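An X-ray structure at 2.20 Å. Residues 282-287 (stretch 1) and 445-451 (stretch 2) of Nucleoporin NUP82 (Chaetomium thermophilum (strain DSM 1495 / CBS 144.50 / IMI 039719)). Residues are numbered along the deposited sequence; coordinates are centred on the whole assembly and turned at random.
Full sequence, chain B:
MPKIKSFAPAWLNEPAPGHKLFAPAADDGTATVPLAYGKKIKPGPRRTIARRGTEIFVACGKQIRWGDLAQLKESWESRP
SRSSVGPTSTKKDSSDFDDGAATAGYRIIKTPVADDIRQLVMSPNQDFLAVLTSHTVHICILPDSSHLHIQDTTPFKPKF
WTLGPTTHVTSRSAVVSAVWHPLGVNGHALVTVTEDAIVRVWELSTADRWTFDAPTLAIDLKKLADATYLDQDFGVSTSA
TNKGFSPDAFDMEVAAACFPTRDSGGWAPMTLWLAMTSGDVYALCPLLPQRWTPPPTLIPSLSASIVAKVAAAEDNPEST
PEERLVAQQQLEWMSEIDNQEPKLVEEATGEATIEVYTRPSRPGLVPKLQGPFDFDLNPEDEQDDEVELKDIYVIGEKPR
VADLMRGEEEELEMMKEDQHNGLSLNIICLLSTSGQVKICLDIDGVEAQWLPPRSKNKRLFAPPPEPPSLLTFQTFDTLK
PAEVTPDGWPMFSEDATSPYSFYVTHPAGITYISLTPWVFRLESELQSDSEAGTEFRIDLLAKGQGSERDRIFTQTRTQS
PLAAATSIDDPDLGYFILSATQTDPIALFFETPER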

# COMPACT_ATOMS: atom_id res chain seq x y z
N TYR B 282 5.39 -5.64 2.46
CA TYR B 282 6.32 -5.60 1.34
C TYR B 282 6.82 -4.18 1.12
O TYR B 282 6.19 -3.21 1.54
CB TYR B 282 5.65 -6.10 0.07
CG TYR B 282 5.32 -7.58 0.07
CD1 TYR B 282 4.11 -8.04 0.58
CD2 TYR B 282 6.20 -8.50 -0.46
CE1 TYR B 282 3.80 -9.38 0.57
CE2 TYR B 282 5.91 -9.85 -0.47
CZ TYR B 282 4.70 -10.29 0.04
OH TYR B 282 4.40 -11.63 0.03
N ALA B 283 7.96 -4.06 0.44
CA ALA B 283 8.50 -2.76 0.07
C ALA B 283 9.03 -2.79 -1.36
O ALA B 283 9.60 -3.78 -1.80
CB ALA B 283 9.60 -2.35 1.04
N LEU B 284 8.82 -1.69 -2.07
CA LEU B 284 9.35 -1.50 -3.42
C LEU B 284 10.25 -0.28 -3.46
O LEU B 284 9.81 0.82 -3.16
CB LEU B 284 8.22 -1.31 -4.44
CG LEU B 284 7.54 -2.50 -5.10
CD1 LEU B 284 6.48 -1.96 -6.04
CD2 LEU B 284 8.53 -3.38 -5.86
N CYS B 285 11.51 -0.47 -3.86
CA CYS B 285 12.45 0.64 -3.88
C CYS B 285 13.57 0.42 -4.89
O CYS B 285 14.17 -0.65 -4.91
CB CYS B 285 13.05 0.84 -2.48
SG CYS B 285 14.36 2.06 -2.40
N PRO B 286 13.87 1.43 -5.73
CA PRO B 286 13.29 2.77 -5.82
C PRO B 286 12.14 2.87 -6.82
O PRO B 286 12.33 2.58 -8.01
CB PRO B 286 14.47 3.62 -6.29
CG PRO B 286 15.25 2.69 -7.16
CD PRO B 286 15.00 1.28 -6.66
N LEU B 287 10.96 3.28 -6.36
CA LEU B 287 9.81 3.46 -7.22
C LEU B 287 9.66 4.93 -7.60
O LEU B 287 9.34 5.76 -6.75
CB LEU B 287 8.53 2.96 -6.54
CG LEU B 287 7.25 3.04 -7.37
CD1 LEU B 287 7.32 2.12 -8.58
CD2 LEU B 287 6.04 2.72 -6.52
N GLY B 445 17.69 -1.36 7.15
CA GLY B 445 17.63 -0.25 6.23
C GLY B 445 17.24 -0.68 4.83
O GLY B 445 18.08 -1.15 4.06
N VAL B 446 15.96 -0.54 4.51
CA VAL B 446 15.48 -0.83 3.17
C VAL B 446 16.13 0.11 2.17
O VAL B 446 16.12 1.33 2.36
CB VAL B 446 13.95 -0.72 3.08
CG1 VAL B 446 13.45 -0.93 1.64
CG2 VAL B 446 13.30 -1.72 4.02
N GLU B 447 16.69 -0.46 1.11
CA GLU B 447 17.40 0.32 0.10
C GLU B 447 17.06 -0.18 -1.31
O GLU B 447 16.38 -1.19 -1.47
CB GLU B 447 18.91 0.25 0.33
CG GLU B 447 19.46 -1.17 0.40
CD GLU B 447 20.94 -1.21 0.70
OE1 GLU B 447 21.63 -0.19 0.47
OE2 GLU B 447 21.42 -2.26 1.18
N ALA B 448 17.55 0.54 -2.31
CA ALA B 448 17.31 0.21 -3.70
C ALA B 448 17.78 -1.20 -4.02
O ALA B 448 18.92 -1.56 -3.74
CB ALA B 448 17.99 1.21 -4.60
N GLN B 449 16.89 -2.00 -4.61
CA GLN B 449 17.25 -3.34 -5.06
C GLN B 449 16.46 -3.74 -6.30
O GLN B 449 15.28 -3.40 -6.45
CB GLN B 449 17.02 -4.36 -3.94
CG GLN B 449 17.97 -4.22 -2.77
CD GLN B 449 17.97 -5.42 -1.85
OE1 GLN B 449 17.76 -6.56 -2.29
NE2 GLN B 449 18.21 -5.19 -0.57
N TRP B 450 17.15 -4.44 -7.19
CA TRP B 450 16.55 -5.00 -8.40
C TRP B 450 16.86 -6.49 -8.46
O TRP B 450 17.82 -6.96 -7.85
CB TRP B 450 17.08 -4.31 -9.65
CG TRP B 450 16.75 -2.86 -9.76
CD1 TRP B 450 15.75 -2.30 -10.49
CD2 TRP B 450 17.43 -1.77 -9.13
NE1 TRP B 450 15.76 -0.93 -10.35
CE2 TRP B 450 16.79 -0.58 -9.52
CE3 TRP B 450 18.53 -1.68 -8.26
CZ2 TRP B 450 17.20 0.68 -9.08
CZ3 TRP B 450 18.94 -0.43 -7.83
CH2 TRP B 450 18.27 0.73 -8.24
N LEU B 451 16.06 -7.23 -9.22
CA LEU B 451 16.38 -8.62 -9.50
C LEU B 451 17.66 -8.68 -10.33
O LEU B 451 18.03 -7.69 -10.96
CB LEU B 451 15.23 -9.31 -10.23
CG LEU B 451 13.98 -9.56 -9.39
CD1 LEU B 451 12.80 -9.90 -10.29
CD2 LEU B 451 14.22 -10.67 -8.38

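The two stretches lie far apart in the sequence of one chain and meet in a small contact that buries 268 Å², both sides summed. Tyr-282, Ala-283 and Leu-284 lie in a strand that begins earlier in the chain. Stretch 2 has no regular helix or strand. The end-to-end directions of the touching parts differ by 64°. The nearest CA atoms across the stretches are those of Cys-285 and Ala-448, 4.9 Å apart.

One hydrogen bond joins the stretches, and it is backbone to backbone. Gln-449 N donates to Cys-285 O at 3.1 Å, with an N-H...O angle of 169°. The bond is therefore nearly straight. The same carbonyl receives a CA-H...O contact, with Ala-448 CA 3.5 Å from Cys-285 O. Cys-285 O also lies 3.3 Å from Gln-449 O, but both are acceptors and no hydrogen bond forms between them.

The side chains that meet form apolar contacts. Ala-283 and Val-446 point toward each other's stretch, and Ala-283 CB meets Val-446 CG1 at 4.1 Å. Cys-285 also points toward stretch 2. Its chi1 is t, and its side chain rests against backbone, with Cys-285 SG 3.7 Å from Glu-447 C. Cys-285 SG is 4.3 Å from Ala-448 CB, a looser contact.

Pro-286 follows a cis peptide bond. Its ring carbon CD packs against two side chains: Pro-286 CD is 3.6 Å from Ala-448 CB and 3.3 Å from Trp-450 CZ2. The approach to the indole is oblique. Trp-450 sets out sideways from its CA, but the end of its side chain comes nearer to stretch 1. Its NE1 is hydrogen-bonded elsewhere in the structure.

Other side chains turn from the contact. Leu-284 and Glu-447 point away, while Gln-449 starts sideways and its end leads away. The hydrogen bond from Gln-449 to stretch 1 uses its backbone N.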